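Local coordinates for protein bottromycin amidohydrolase (Streptomyces purpureus, PDB 6I5S) that probably uses a two-zinc centre to hydrolyse an amide bond in a thiazoline-containing intermediate, acting as the gatekeeper of bottromycin biosynthesis, at residues H38-V43 with G421-G426; P150-H153 with T159-S162; R290-A295 with N351-A356. One frame throughout, in Å; residues are numbered along the deposited sequence.

Contact 1 (H38-V43 with G421-G426)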
loop_
_atom_site.group_PDB
_atom_site.type_symbol
_atom_site.label_atom_id
_atom_site.label_comp_id
_atom_site.label_asym_id
_atom_site.label_seq_id
_atom_site.Cartn_x
_atom_site.Cartn_y
_atom_site.Cartn_z
ATOM N N HIS A 38 -26.880 2.473 -5.954
ATOM C CA HIS A 38 -27.147 3.323 -4.797
ATOM C C HIS A 38 -27.423 4.738 -5.253
ATOM O O HIS A 38 -26.987 5.156 -6.318
ATOM C CB HIS A 38 -25.950 3.395 -3.841
ATOM C CG HIS A 38 -25.449 2.063 -3.386
ATOM N ND1 HIS A 38 -26.001 1.393 -2.311
ATOM C CD2 HIS A 38 -24.497 1.251 -3.892
ATOM C CE1 HIS A 38 -25.374 0.239 -2.156
ATOM N NE2 HIS A 38 -24.459 0.129 -3.101
ATOM N N VAL A 39 -28.058 5.496 -4.377
ATOM C CA VAL A 39 -28.035 6.951 -4.418
ATOM C C VAL A 39 -27.599 7.424 -3.038
ATOM O O VAL A 39 -28.220 7.061 -2.033
ATOM C CB VAL A 39 -29.395 7.544 -4.790
ATOM C CG1 VAL A 39 -29.321 9.080 -4.779
ATOM C CG2 VAL A 39 -29.819 7.049 -6.129
ATOM N N PHE A 40 -26.517 8.196 -2.978
ATOM C CA PHE A 40 -26.058 8.823 -1.734
ATOM C C PHE A 40 -26.361 10.313 -1.854
ATOM O O PHE A 40 -25.874 10.972 -2.778
ATOM C CB PHE A 40 -24.552 8.603 -1.502
ATOM C CG PHE A 40 -24.140 7.160 -1.413
ATOM C CD1 PHE A 40 -24.159 6.495 -0.216
ATOM C CD2 PHE A 40 -23.763 6.462 -2.539
ATOM C CE1 PHE A 40 -23.818 5.179 -0.142
ATOM C CE2 PHE A 40 -23.400 5.166 -2.466
ATOM C CZ PHE A 40 -23.432 4.513 -1.273
ATOM N N LYS A 41 -27.154 10.846 -0.932
ATOM C CA LYS A 41 -27.595 12.233 -1.015
ATOM C C LYS A 41 -26.570 13.163 -0.393
ATOM O O LYS A 41 -25.891 12.800 0.574
ATOM C CB LYS A 41 -28.936 12.415 -0.299
ATOM C CG LYS A 41 -30.128 11.904 -1.083
ATOM C CD LYS A 41 -31.063 11.066 -0.222
ATOM C CE LYS A 41 -31.569 11.833 0.995
ATOM N NZ LYS A 41 -32.611 11.081 1.757
ATOM N N ALA A 42 -26.449 14.355 -0.977
ATOM C CA ALA A 42 -25.730 15.461 -0.363
ATOM C C ALA A 42 -24.272 15.102 -0.073
ATOM O O ALA A 42 -23.779 15.263 1.048
ATOM C CB ALA A 42 -26.442 15.909 0.908
ATOM N N VAL A 43 -23.560 14.646 -1.108
ATOM C CA VAL A 43 -22.189 14.185 -0.957
ATOM C C VAL A 43 -21.277 15.340 -1.314
ATOM O O VAL A 43 -21.487 15.999 -2.344
ATOM C CB VAL A 43 -21.905 12.973 -1.872
ATOM C CG1 VAL A 43 -20.426 12.686 -1.982
ATOM C CG2 VAL A 43 -22.625 11.723 -1.364
ATOM N N GLY A 421 -18.031 4.686 6.052
ATOM C CA GLY A 421 -18.441 3.763 5.013
ATOM C C GLY A 421 -17.347 3.588 4.005
ATOM O O GLY A 421 -16.552 4.515 3.755
ATOM N N VAL A 422 -17.310 2.415 3.384
ATOM C CA VAL A 422 -16.365 2.167 2.289
ATOM C C VAL A 422 -17.166 1.513 1.174
ATOM O O VAL A 422 -17.794 0.480 1.396
ATOM C CB VAL A 422 -15.181 1.273 2.696
ATOM C CG1 VAL A 422 -14.278 0.967 1.482
ATOM C CG2 VAL A 422 -14.359 1.908 3.773
ATOM N N LEU A 423 -17.185 2.150 0.016
ATOM C CA LEU A 423 -17.801 1.605 -1.195
ATOM C C LEU A 423 -16.749 0.886 -2.018
ATOM O O LEU A 423 -15.760 1.504 -2.438
ATOM C CB LEU A 423 -18.397 2.736 -2.012
ATOM C CG LEU A 423 -19.321 2.415 -3.172
ATOM C CD1 LEU A 423 -20.581 1.704 -2.710
ATOM C CD2 LEU A 423 -19.689 3.715 -3.844
ATOM N N VAL A 424 -16.966 -0.410 -2.279
ATOM C CA VAL A 424 -15.976 -1.252 -2.939
ATOM C C VAL A 424 -16.660 -1.860 -4.137
ATOM O O VAL A 424 -17.519 -2.741 -3.961
ATOM C CB VAL A 424 -15.441 -2.369 -2.038
ATOM C CG1 VAL A 424 -14.298 -3.101 -2.742
ATOM C CG2 VAL A 424 -15.073 -1.894 -0.702
ATOM N N ASP A 425 -16.289 -1.417 -5.337
ATOM C CA ASP A 425 -16.933 -1.911 -6.588
ATOM C C ASP A 425 -18.449 -1.895 -6.401
ATOM O O ASP A 425 -19.161 -2.838 -6.786
ATOM C CB ASP A 425 -16.427 -3.318 -6.957
ATOM C CG ASP A 425 -16.799 -3.746 -8.360
ATOM O OD1 ASP A 425 -17.152 -2.881 -9.203
ATOM O OD2 ASP A 425 -16.718 -4.978 -8.652
ATOM N N GLY A 426 -18.955 -0.821 -5.790
ATOM C CA GLY A 426 -20.413 -0.648 -5.596
ATOM C C GLY A 426 -21.042 -1.237 -4.352
ATOM O O GLY A 426 -22.211 -0.913 -4.052
#
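His38 and Leu423 contribute the most surface here, each reaching from its own strand toward the other sheet, and Gly426 adds its carbonyl. The one polar link is the imidazole N-H: His38 NE2 donates to Gly426 O over 2.7 Å. The donor sits nearly in line with the carbonyl, the C=O...N angle being 169°, and the oxygen lies close to the plane of the imidazole, at its edge. On the hydrogen side the bond is bent, with an N-H...O angle of 135°. NE2 has a second, weak hydrogen bond to Pro35 O, which may account for some of that bend. What carries the ring over is a chi1 of -54°, with CG opposite the carbonyl carbon.

Leu423 runs alongside in the reverse sense, the two side chains sliding past each other, and its CD1 methyl comes to 4.1 Å from His38 CD2. The other methyl, Leu423 CD2, meets the Phe40 ring 4.2 Å from CE2. With an alanine in place of His38, Gly426 O would probably lose this donor and Leu423 CD1 the ring carbon it packs beside.

Strand 38-41 is the outermost strand of a three-stranded antiparallel sheet, bonded to 57-62, whereas 421-424 lies between 402-405 and 427-430 in the mixed sheet. The contact thus joins N- and C-terminal parts of the chain, consistent with the small beta domain of amidohydrolases, and Phe404 and Phe428 of the mixed sheet meet the ring of Phe40.

Contact 2 (P150-H153 with T159-S162)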
loop_
_atom_site.group_PDB
_atom_site.type_symbol
_atom_site.label_atom_id
_atom_site.label_comp_id
_atom_site.label_asym_id
_atom_site.label_seq_id
_atom_site.Cartn_x
_atom_site.Cartn_y
_atom_site.Cartn_z
ATOM N N PRO A 150 22.335 -12.726 -10.178
ATOM C CA PRO A 150 23.105 -13.676 -9.387
ATOM C C PRO A 150 23.712 -12.928 -8.207
ATOM O O PRO A 150 23.897 -11.707 -8.224
ATOM C CB PRO A 150 24.158 -14.218 -10.374
ATOM C CG PRO A 150 24.108 -13.352 -11.553
ATOM C CD PRO A 150 22.897 -12.484 -11.520
ATOM N N GLY A 151 23.951 -13.647 -7.143
ATOM C CA GLY A 151 24.365 -12.922 -5.963
ATOM C C GLY A 151 23.224 -12.243 -5.251
ATOM O O GLY A 151 23.460 -11.499 -4.299
ATOM N N SER A 152 21.992 -12.501 -5.678
ATOM C CA SER A 152 20.800 -12.102 -4.947
ATOM C C SER A 152 20.901 -12.513 -3.485
ATOM O O SER A 152 21.404 -13.593 -3.164
ATOM C CB SER A 152 19.568 -12.781 -5.577
ATOM O OG SER A 152 18.430 -12.572 -4.773
ATOM N N HIS A 153 20.397 -11.649 -2.599
ATOM C CA HIS A 153 20.210 -12.012 -1.198
ATOM C C HIS A 153 18.919 -12.802 -0.959
ATOM O O HIS A 153 18.693 -13.270 0.162
ATOM C CB HIS A 153 20.210 -10.742 -0.359
ATOM C CG HIS A 153 21.555 -10.079 -0.258
ATOM N ND1 HIS A 153 21.982 -9.428 0.886
ATOM C CD2 HIS A 153 22.576 -9.993 -1.147
ATOM C CE1 HIS A 153 23.206 -8.967 0.688
ATOM N NE2 HIS A 153 23.583 -9.286 -0.539
ATOM N N THR A 159 13.290 -14.605 -9.062
ATOM C CA THR A 159 13.594 -15.127 -10.390
ATOM C C THR A 159 14.958 -14.564 -10.783
ATOM O O THR A 159 15.060 -13.362 -11.008
ATOM C CB THR A 159 12.535 -14.670 -11.367
ATOM O OG1 THR A 159 11.292 -15.121 -10.905
ATOM C CG2 THR A 159 12.776 -15.240 -12.815
ATOM N N ILE A 160 15.986 -15.414 -10.884
ATOM C CA ILE A 160 17.330 -14.959 -11.186
ATOM C C ILE A 160 17.487 -14.773 -12.682
ATOM O O ILE A 160 17.311 -15.716 -13.477
ATOM C CB ILE A 160 18.387 -15.924 -10.639
ATOM C CG1 ILE A 160 18.200 -16.153 -9.136
ATOM C CG2 ILE A 160 19.753 -15.386 -10.952
ATOM C CD1 ILE A 160 18.232 -14.900 -8.306
ATOM N N VAL A 161 17.841 -13.554 -13.069
ATOM C CA VAL A 161 18.002 -13.173 -14.468
ATOM C C VAL A 161 19.457 -12.760 -14.661
ATOM O O VAL A 161 19.977 -11.913 -13.923
ATOM C CB VAL A 161 17.018 -12.054 -14.853
ATOM C CG1 VAL A 161 17.199 -11.589 -16.229
ATOM C CG2 VAL A 161 15.562 -12.538 -14.634
ATOM N N SER A 162 20.130 -13.387 -15.610
ATOM C CA SER A 162 21.520 -13.054 -15.882
ATOM C C SER A 162 21.804 -12.843 -17.365
ATOM O O SER A 162 22.978 -12.717 -17.750
ATOM C CB SER A 162 22.408 -14.144 -15.311
ATOM O OG SER A 162 22.238 -15.318 -16.047
#
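Ser152 OG is held by two hydrogen bonds, with Asp148 OD2, at the end of strand 147-148, and with the backbone N of Val154 in the loop, while its CB faces Ile160. The loop joins two short parallel strands, 147-148 and 159-160, and this contact folds its first half back over the second strand. With OG opposite the backbone N (chi1 171°), the hydroxyl is taken up on its own side of the contact, and the carbon part of the serine is what reaches across: Ser152 CB lies 3.7 Å from Ile160 CD1.

Ile160 works with both of its branches. CD1 takes the serine, and CG2 goes to the pyrrolidine ring, nearer to its nitrogen than to its CD: Ile160 CG2 is 3.8 Å from Pro150 N and 4.3 Å from Pro150 CD. The next residue, Val161, turns its side chain the other way, onto helix 164-177, and offers only its carbonyl to the proline. Everything that passes between the two segments is van der Waals contact, at the surface of the enzyme, where Glu189 also touches Pro150 and Ser162. Gly151, with a positive phi of 78°, lets the chain bend between the two residues that touch Ile160. At the far end, two ring carbons of the proline approach the serine two residues beyond Ile160, with Pro150 CG and CD both 4.2 Å from Ser162 CB.

Contact 3 (R290-A295 with N351-A356)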
loop_
_atom_site.group_PDB
_atom_site.type_symbol
_atom_site.label_atom_id
_atom_site.label_comp_id
_atom_site.label_asym_id
_atom_site.label_seq_id
_atom_site.Cartn_x
_atom_site.Cartn_y
_atom_site.Cartn_z
ATOM N N ARG A 290 2.426 -7.370 22.740
ATOM C CA ARG A 290 1.817 -8.697 22.732
ATOM C C ARG A 290 0.503 -8.687 21.971
ATOM O O ARG A 290 0.156 -9.672 21.316
ATOM C CB ARG A 290 1.590 -9.184 24.166
ATOM C CG ARG A 290 0.853 -10.516 24.294
ATOM C CD ARG A 290 0.578 -10.897 25.766
ATOM N NE ARG A 290 1.810 -10.969 26.561
ATOM C CZ ARG A 290 2.189 -10.085 27.486
ATOM N NH1 ARG A 290 1.431 -9.033 27.781
ATOM N NH2 ARG A 290 3.339 -10.261 28.133
ATOM N N ALA A 291 -0.250 -7.591 22.044
ATOM C CA ALA A 291 -1.541 -7.577 21.362
ATOM C C ALA A 291 -1.353 -7.607 19.853
ATOM O O ALA A 291 -2.046 -8.350 19.156
ATOM C CB ALA A 291 -2.352 -6.348 21.796
ATOM N N VAL A 292 -0.369 -6.847 19.325
ATOM C CA VAL A 292 -0.156 -6.859 17.883
ATOM C C VAL A 292 0.394 -8.205 17.435
ATOM O O VAL A 292 0.020 -8.714 16.380
ATOM C CB VAL A 292 0.753 -5.703 17.444
ATOM C CG1 VAL A 292 0.970 -5.801 15.935
ATOM C CG2 VAL A 292 0.127 -4.416 17.748
ATOM N N LEU A 293 1.276 -8.815 18.226
ATOM C CA LEU A 293 1.735 -10.158 17.881
ATOM C C LEU A 293 0.592 -11.161 17.850
ATOM O O LEU A 293 0.592 -12.074 17.020
ATOM C CB LEU A 293 2.799 -10.621 18.865
ATOM C CG LEU A 293 4.164 -10.014 18.748
ATOM C CD1 LEU A 293 4.981 -10.332 20.027
ATOM C CD2 LEU A 293 4.850 -10.556 17.510
ATOM N N GLN A 294 -0.363 -11.054 18.781
ATOM C CA GLN A 294 -1.512 -11.943 18.746
ATOM C C GLN A 294 -2.300 -11.746 17.456
ATOM O O GLN A 294 -2.888 -12.702 16.922
ATOM C CB GLN A 294 -2.398 -11.683 19.977
ATOM C CG GLN A 294 -3.557 -12.637 20.120
ATOM C CD GLN A 294 -3.105 -14.068 20.302
ATOM O OE1 GLN A 294 -2.520 -14.424 21.319
ATOM N NE2 GLN A 294 -3.365 -14.891 19.308
ATOM N N ALA A 295 -2.293 -10.522 16.926
ATOM C CA ALA A 295 -3.076 -10.197 15.743
ATOM C C ALA A 295 -2.401 -10.643 14.456
ATOM O O ALA A 295 -3.087 -10.782 13.430
ATOM C CB ALA A 295 -3.346 -8.699 15.698
ATOM N N ASN A 351 5.751 -7.035 6.907
ATOM C CA ASN A 351 6.976 -6.900 7.694
ATOM C C ASN A 351 6.608 -6.819 9.169
ATOM O O ASN A 351 5.473 -6.425 9.517
ATOM C CB ASN A 351 7.734 -5.635 7.313
ATOM C CG ASN A 351 8.528 -5.762 6.037
ATOM O OD1 ASN A 351 8.318 -6.678 5.278
ATOM N ND2 ASN A 351 9.411 -4.797 5.777
ATOM N N PRO A 352 7.529 -7.182 10.071
ATOM C CA PRO A 352 7.161 -7.203 11.486
ATOM C C PRO A 352 6.574 -5.896 12.002
ATOM O O PRO A 352 7.134 -4.815 11.804
ATOM C CB PRO A 352 8.475 -7.563 12.154
ATOM C CG PRO A 352 9.214 -8.438 11.120
ATOM C CD PRO A 352 8.874 -7.779 9.839
ATOM N N PHE A 353 5.383 -6.004 12.592
ATOM C CA PHE A 353 4.636 -4.906 13.207
ATOM C C PHE A 353 4.144 -3.869 12.210
ATOM O O PHE A 353 3.750 -2.768 12.611
ATOM C CB PHE A 353 5.480 -4.287 14.329
ATOM C CG PHE A 353 5.746 -5.288 15.387
ATOM C CD1 PHE A 353 4.702 -5.754 16.171
ATOM C CD2 PHE A 353 6.986 -5.846 15.535
ATOM C CE1 PHE A 353 4.909 -6.729 17.126
ATOM C CE2 PHE A 353 7.196 -6.824 16.501
ATOM C CZ PHE A 353 6.156 -7.258 17.286
ATOM N N VAL A 354 4.090 -4.225 10.923
ATOM C CA VAL A 354 3.449 -3.407 9.892
ATOM C C VAL A 354 2.170 -4.134 9.490
ATOM O O VAL A 354 2.228 -5.098 8.727
ATOM C CB VAL A 354 4.365 -3.159 8.713
ATOM C CG1 VAL A 354 3.715 -2.152 7.776
ATOM C CG2 VAL A 354 5.734 -2.647 9.213
ATOM N N VAL A 355 1.038 -3.703 10.047
ATOM C CA VAL A 355 -0.221 -4.443 9.944
ATOM C C VAL A 355 -1.013 -3.889 8.775
ATOM O O VAL A 355 -1.319 -2.694 8.737
ATOM C CB VAL A 355 -1.037 -4.343 11.241
ATOM C CG1 VAL A 355 -2.411 -5.097 11.119
ATOM C CG2 VAL A 355 -0.259 -4.918 12.427
ATOM N N ALA A 356 -1.382 -4.770 7.834
ATOM C CA ALA A 356 -2.206 -4.357 6.693
ATOM C C ALA A 356 -3.473 -3.624 7.159
ATOM O O ALA A 356 -4.296 -4.166 7.902
ATOM C CB ALA A 356 -2.601 -5.586 5.840
#
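Phe353 brings its ring to Val292 and Leu293 of helix 290-295, and it does so from the third position of a type II beta turn, Asn351 to Val354, closed by the bond from Val354 N to Asn351 O. The turn begins three residues after zinc ligand Asp348, in the same loop. From CB the side chain leaves the turn with CG opposite the carbonyl carbon (chi1 -62°), which swings the ring over to the helix. CD1 is the first atom to touch: Val292 CG1 comes to it at the ring edge, near the ring plane, 3.7 Å away. One atom further out, Phe353 CE1 stands 3.7 Å from Leu293 CG. At the tip, Phe353 CZ meets the Leu293 CD2 methyl at 3.6 Å. Trp304 of helix 301-313 adds a second aromatic ring, its plane inclined about 45° to that of Phe353, and Thr286 and Pro288 touch the phenylalanine from the segment leading into the helix. Val292 is shared between two residues of the loop, for the methyl that meets the ring, Val292 CG1, is also 3.8 Å from Val355 CG2.

How the contacts relate
Contact 1 closes the longest loop of the three, and contacts 2 and 3 are both nested inside it, one after the other in sequence. Contacts 1 and 2 lie on opposite sides of the chain's centre, with their own centres 46 Å apart; contact 3 has its centre 31 Å from each of the others. None touches another: the smallest gap, between the nearest atoms of contacts 1 and 3, is about 12 Å, and contacts 2 and 3 are about 13 Å apart. In contact 2 the Ser152 side chain is about 12 Å from a zinc ion, too far to touch it, and contact 3 involves the loop that carries zinc ligand Asp348. Contact 1 instead ties sheets of the beta-rich part together.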